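Local coordinates for protein aldehyde Dehydrogenase (Burkholderia cenocepacia, PDB 4O6R) that probably oxidises aldehydes to carboxylic acids with NAD(P)+ as the electron acceptor and is seen here with adenosine monophosphate bound, at residues 92-97 and 157-162; 153-156 and 161-164. One frame throughout, in Å; residues are numbered along the deposited sequence.

Interaction 1. Residues 92-97 and 157-162; sequences QLESLD and NFPLMF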
loop_
_atom_site.group_PDB
_atom_site.type_symbol
_atom_site.label_atom_id
_atom_site.label_comp_id
_atom_site.label_asym_id
_atom_site.label_seq_id
_atom_site.Cartn_x
_atom_site.Cartn_y
_atom_site.Cartn_z
ATOM N N GLN A 92 6.339 12.761 37.444
ATOM C CA GLN A 92 5.942 13.482 38.637
ATOM C C GLN A 92 4.878 14.534 38.330
ATOM O O GLN A 92 3.895 14.644 39.064
ATOM C CB GLN A 92 7.146 14.131 39.318
ATOM C CG GLN A 92 8.103 13.145 39.964
ATOM C CD GLN A 92 7.551 12.533 41.252
ATOM O OE1 GLN A 92 6.762 13.154 41.957
ATOM N NE2 GLN A 92 8.019 11.339 41.587
ATOM N N LEU A 93 5.066 15.308 37.264
ATOM C CA LEU A 93 4.128 16.395 36.934
ATOM C C LEU A 93 2.766 15.833 36.532
ATOM O O LEU A 93 1.709 16.285 37.017
ATOM C CB LEU A 93 4.693 17.292 35.830
ATOM C CG LEU A 93 3.867 18.510 35.420
ATOM C CD1 LEU A 93 3.668 19.438 36.592
ATOM C CD2 LEU A 93 4.568 19.275 34.299
ATOM N N GLU A 94 2.791 14.808 35.688
ATOM C CA GLU A 94 1.557 14.128 35.262
ATOM C C GLU A 94 0.786 13.556 36.463
ATOM O O GLU A 94 -0.423 13.781 36.587
ATOM C CB GLU A 94 1.870 13.029 34.211
ATOM C CG GLU A 94 0.651 12.351 33.571
ATOM C CD GLU A 94 -0.103 13.209 32.559
ATOM O OE1 GLU A 94 -0.029 14.453 32.608
ATOM O OE2 GLU A 94 -0.837 12.633 31.710
ATOM N N SER A 95 1.480 12.851 37.362
ATOM C CA SER A 95 0.858 12.311 38.583
ATOM C C SER A 95 0.269 13.389 39.491
ATOM O O SER A 95 -0.794 13.200 40.059
ATOM C CB SER A 95 1.832 11.435 39.391
ATOM O OG SER A 95 2.124 10.234 38.674
ATOM N N LEU A 96 0.962 14.504 39.628
ATOM C CA LEU A 96 0.514 15.596 40.485
ATOM C C LEU A 96 -0.828 16.155 39.999
ATOM O O LEU A 96 -1.733 16.399 40.797
ATOM C CB LEU A 96 1.561 16.705 40.490
ATOM C CG LEU A 96 1.399 17.835 41.491
ATOM C CD1 LEU A 96 1.634 17.362 42.917
ATOM C CD2 LEU A 96 2.348 18.985 41.150
ATOM N N ASP A 97 -0.932 16.314 38.689
ATOM C CA ASP A 97 -2.051 16.964 38.018
ATOM C C ASP A 97 -3.245 16.020 37.816
ATOM O O ASP A 97 -4.394 16.415 37.944
ATOM C CB ASP A 97 -1.525 17.435 36.640
ATOM C CG ASP A 97 -2.372 18.504 36.004
ATOM O OD1 ASP A 97 -3.308 19.013 36.663
ATOM O OD2 ASP A 97 -2.079 18.836 34.837
ATOM N N ASN A 157 -7.973 12.520 30.805
ATOM C CA ASN A 157 -7.665 11.196 31.364
ATOM C C ASN A 157 -6.256 10.656 31.053
ATOM O O ASN A 157 -5.663 9.988 31.902
ATOM C CB ASN A 157 -8.744 10.174 31.030
ATOM C CG ASN A 157 -8.961 10.007 29.562
ATOM O OD1 ASN A 157 -9.092 10.982 28.842
ATOM N ND2 ASN A 157 -9.039 8.777 29.111
ATOM N N PHE A 158 -5.703 11.003 29.887
ATOM C CA PHE A 158 -4.331 10.645 29.519
ATOM C C PHE A 158 -3.712 11.858 28.843
ATOM O O PHE A 158 -3.355 11.814 27.677
ATOM C CB PHE A 158 -4.311 9.453 28.556
ATOM C CG PHE A 158 -4.681 8.120 29.178
ATOM C CD1 PHE A 158 -3.826 7.504 30.081
ATOM C CD2 PHE A 158 -5.830 7.449 28.790
ATOM C CE1 PHE A 158 -4.120 6.261 30.611
ATOM C CE2 PHE A 158 -6.135 6.194 29.304
ATOM C CZ PHE A 158 -5.284 5.596 30.219
ATOM N N PRO A 159 -3.605 12.979 29.568
ATOM C CA PRO A 159 -3.206 14.201 28.880
ATOM C C PRO A 159 -1.831 14.136 28.250
ATOM O O PRO A 159 -1.664 14.624 27.129
ATOM C CB PRO A 159 -3.276 15.287 29.952
ATOM C CG PRO A 159 -3.446 14.591 31.248
ATOM C CD PRO A 159 -3.940 13.203 30.984
ATOM N N LEU A 160 -0.865 13.556 28.941
ATOM C CA LEU A 160 0.478 13.466 28.366
ATOM C C LEU A 160 0.453 12.579 27.126
ATOM O O LEU A 160 0.919 12.968 26.056
ATOM C CB LEU A 160 1.469 12.921 29.391
ATOM C CG LEU A 160 2.925 12.761 28.963
ATOM C CD1 LEU A 160 3.496 14.095 28.499
ATOM C CD2 LEU A 160 3.751 12.184 30.099
ATOM N N MET A 161 -0.137 11.400 27.241
ATOM C CA MET A 161 -0.169 10.467 26.110
ATOM C C MET A 161 -0.896 11.071 24.909
ATOM O O MET A 161 -0.480 10.877 23.766
ATOM C CB MET A 161 -0.818 9.156 26.532
ATOM C CG MET A 161 -0.274 7.917 25.855
ATOM S SD MET A 161 -1.001 6.464 26.659
ATOM C CE MET A 161 -2.751 6.762 26.287
ATOM N N PHE A 162 -1.968 11.810 25.173
ATOM C CA PHE A 162 -2.734 12.430 24.089
ATOM C C PHE A 162 -1.944 13.447 23.303
ATOM O O PHE A 162 -2.240 13.636 22.123
ATOM C CB PHE A 162 -4.025 13.092 24.591
ATOM C CG PHE A 162 -5.089 12.119 24.999
ATOM C CD1 PHE A 162 -5.234 10.920 24.363
ATOM C CD2 PHE A 162 -5.958 12.440 26.012
ATOM C CE1 PHE A 162 -6.210 10.026 24.760
ATOM C CE2 PHE A 162 -6.943 11.579 26.388
ATOM C CZ PHE A 162 -7.083 10.370 25.764
HETATM O O HOH W 1 -1.180 10.457 30.039
#
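Glu94, reaching out from helix 87-98, sets its carboxylate against the first turn of helix 159-172 at Pro159 and Leu160, a glutamate accepting from the amides of a helix's first turn inside the coenzyme-binding part of the aldehyde dehydrogenase fold. Helix 159-172 follows strand 138-153 of the Rossmann-type sheet, and its opening turn offers N-H groups that no earlier turn can satisfy. A carboxylate suits such a place, since negative charge at a helix N-terminus is probably stabilised by the helix dipole.

The direct polar link is a hydrogen bond from Leu160 N to Glu94 OE2, 2.9 Å long and close to straight, with an N-H...O angle of 162°. The donor comes from above the carboxylate plane, 37° out of it. The same oxygen takes a hydrogen from a water, 2.8 Å from Glu94 OE2, and that water in turn accepts from Met161 N, so OE2 serves two successive amides, one directly and one by relay. Glu94 OE1 is hydrogen-bonded to Ser188 OG, at the start of helix 187-199; with both oxygens engaged, the rotation of the carboxylate is probably fixed.

Carbon atoms of Pro159 and Leu160 lie against the buried carboxylate, which is probably ionised. Glu94 CG stands anti to the backbone N and the chain then bends at chi2 (74°), which brings the carboxylate to the helix start. Proline suits the first turn because it has no N-H to leave without an acceptor, and Phe158 occupies the N-cap position just before it. The ring of Pro159 lies beside the carboxylate, its CD 3.2 Å from Glu94 OE2, while Leu160 CB lies 3.5 Å from Glu94 CD.

Interaction 2. Residues 153-156 and 161-164; sequences IVPW and MFTS. With AMP (adenosine monophosphate), chain E.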
loop_
_atom_site.group_PDB
_atom_site.type_symbol
_atom_site.label_atom_id
_atom_site.label_comp_id
_atom_site.label_asym_id
_atom_site.label_seq_id
_atom_site.Cartn_x
_atom_site.Cartn_y
_atom_site.Cartn_z
ATOM N N ILE A 153 -8.689 18.966 20.324
ATOM C CA ILE A 153 -9.280 19.129 21.650
ATOM C C ILE A 153 -9.192 17.791 22.356
ATOM O O ILE A 153 -9.688 16.796 21.846
ATOM C CB ILE A 153 -10.742 19.619 21.555
ATOM C CG1 ILE A 153 -10.789 21.011 20.934
ATOM C CG2 ILE A 153 -11.386 19.666 22.938
ATOM C CD1 ILE A 153 -12.139 21.469 20.466
ATOM N N VAL A 154 -8.632 17.830 23.570
ATOM C CA VAL A 154 -8.111 16.668 24.313
ATOM C C VAL A 154 -8.683 16.640 25.749
ATOM O O VAL A 154 -8.648 17.672 26.413
ATOM C CB VAL A 154 -6.569 16.849 24.425
ATOM C CG1 VAL A 154 -5.923 15.698 25.146
ATOM C CG2 VAL A 154 -5.932 17.050 23.054
ATOM N N PRO A 155 -9.197 15.476 26.250
ATOM C CA PRO A 155 -9.672 15.460 27.601
ATOM C C PRO A 155 -8.563 15.202 28.641
ATOM O O PRO A 155 -7.372 15.190 28.301
ATOM C CB PRO A 155 -10.692 14.329 27.578
ATOM C CG PRO A 155 -10.160 13.372 26.609
ATOM C CD PRO A 155 -9.372 14.161 25.606
ATOM N N TRP A 156 -8.980 14.960 29.884
ATOM C CA TRP A 156 -8.082 14.981 31.029
ATOM C C TRP A 156 -7.599 13.614 31.492
ATOM O O TRP A 156 -6.880 13.555 32.487
ATOM C CB TRP A 156 -8.778 15.682 32.196
ATOM C CG TRP A 156 -10.214 15.258 32.376
ATOM C CD1 TRP A 156 -11.315 15.925 31.943
ATOM C CD2 TRP A 156 -10.685 14.050 32.996
ATOM N NE1 TRP A 156 -12.449 15.220 32.276
ATOM C CE2 TRP A 156 -12.086 14.060 32.913
ATOM C CE3 TRP A 156 -10.053 12.960 33.615
ATOM C CZ2 TRP A 156 -12.887 13.039 33.476
ATOM C CZ3 TRP A 156 -10.844 11.934 34.166
ATOM C CH2 TRP A 156 -12.247 11.992 34.095
ATOM N N MET A 161 -0.137 11.400 27.241
ATOM C CA MET A 161 -0.169 10.467 26.110
ATOM C C MET A 161 -0.896 11.071 24.909
ATOM O O MET A 161 -0.480 10.877 23.766
ATOM C CB MET A 161 -0.818 9.156 26.532
ATOM C CG MET A 161 -0.274 7.917 25.855
ATOM S SD MET A 161 -1.001 6.464 26.659
ATOM C CE MET A 161 -2.751 6.762 26.287
ATOM N N PHE A 162 -1.968 11.810 25.173
ATOM C CA PHE A 162 -2.734 12.430 24.089
ATOM C C PHE A 162 -1.944 13.447 23.303
ATOM O O PHE A 162 -2.240 13.636 22.123
ATOM C CB PHE A 162 -4.025 13.092 24.591
ATOM C CG PHE A 162 -5.089 12.119 24.999
ATOM C CD1 PHE A 162 -5.234 10.920 24.363
ATOM C CD2 PHE A 162 -5.958 12.440 26.012
ATOM C CE1 PHE A 162 -6.210 10.026 24.760
ATOM C CE2 PHE A 162 -6.943 11.579 26.388
ATOM C CZ PHE A 162 -7.083 10.370 25.764
ATOM N N THR A 163 -0.954 14.108 23.917
ATOM C CA THR A 163 -0.091 15.013 23.134
ATOM C C THR A 163 0.523 14.286 21.960
ATOM O O THR A 163 0.573 14.815 20.842
ATOM C CB THR A 163 1.044 15.704 23.944
ATOM O OG1 THR A 163 2.022 14.763 24.404
ATOM C CG2 THR A 163 0.470 16.465 25.134
ATOM N N SER A 164 1.001 13.076 22.214
ATOM C CA SER A 164 1.632 12.262 21.185
ATOM C C SER A 164 0.614 11.676 20.211
ATOM O O SER A 164 0.836 11.699 18.999
ATOM C CB SER A 164 2.483 11.164 21.803
ATOM O OG SER A 164 1.693 10.140 22.409
HETATM P P AMP E . -16.177 16.777 27.266
HETATM O O1P AMP E . -16.410 15.654 26.315
HETATM O O2P AMP E . -17.203 17.916 27.085
HETATM O O3P AMP E . -15.933 16.294 28.708
HETATM O "O5'" AMP E . -14.735 17.496 26.905
HETATM C "C5'" AMP E . -13.481 16.938 26.422
HETATM C "C4'" AMP E . -12.624 18.133 25.905
HETATM O "O4'" AMP E . -13.465 18.980 25.097
HETATM C "C3'" AMP E . -12.021 19.082 26.950
HETATM O "O3'" AMP E . -10.681 19.576 26.629
HETATM C "C2'" AMP E . -13.071 20.204 27.021
HETATM O "O2'" AMP E . -12.635 21.468 27.570
HETATM C "C1'" AMP E . -13.551 20.321 25.577
HETATM N N9 AMP E . -14.921 20.909 25.384
HETATM C C8 AMP E . -15.947 20.978 26.284
HETATM N N7 AMP E . -17.032 21.624 25.743
HETATM C C5 AMP E . -16.726 21.977 24.463
HETATM C C6 AMP E . -17.390 22.659 23.312
HETATM N N6 AMP E . -18.642 23.128 23.392
HETATM N N1 AMP E . -16.732 22.818 22.148
HETATM C C2 AMP E . -15.474 22.367 22.031
HETATM N N3 AMP E . -14.801 21.752 23.030
HETATM C C4 AMP E . -15.338 21.515 24.245
#
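Phe162 packs against Val154 and Pro155, pinning helix 159-172 to the loop that leaves strand 138-153, a strand-to-helix connection of the Rossmann-type coenzyme domain. Phe162 CB meets Val154 CG1 at 3.3 Å, a methylene-to-methyl contact measured to one of two modelled valine conformers. Next along, Phe162 CG is 3.7 Å from Val154 CG1. The CD2-CE2 side of the ring carries the rest, approached obliquely: Phe162 CD2 lies 3.4 Å from Val154 CG1, and Phe162 CE2 reaches Pro155 CD at 3.6 Å, with Pro155 CG only slightly farther. A chi1 of -72° places CG beside the backbone N, and CD2 and CE2 then meet Val154 and Pro155 in turn. The two side chains Phe162 and Val154 run past each other in opposite senses, whereas Pro155 crosses the phenylalanine at about a right angle. A branched valine and a rigid proline give this ring a compact apolar wall.

The loop's other side serves the ligand. Val154 O accepts a hydrogen bond from AMP O3' at 2.8 Å, while Ile153 CG2 lies 3.1 Å from AMP O4', against the ribose. The backbone thus binds the sugar while the valine side chain faces the helix. Around this contact, Ile153 and Val154 pair through their backbones with Ala230 and Lys180 of strands 228-232 and 176-180, and Thr163 is packed on helix 187-199 and Ser164 on helix 102-123.

Interactions 1 and 2 have centres about 9 Å apart. Their segments overlap at Met161 and Phe162 on helix 159-172, though different residues do the touching: Pro159 and Leu160 in interaction 1, Phe162 in interaction 2. Along the chain helix 87-98 comes first; strand 138-153, the loop that begins at Val154, and helix 159-172 follow. Interaction 1 thus spans some sixty residues, holding the helix start to helix 87-98 by a polar grip, whereas interaction 2 is local and apolar, bracing the helix two residues farther on, in a way consistent with keeping the nucleotide-binding loop set between sheet and helix. Both lie in the buried interior of one subunit.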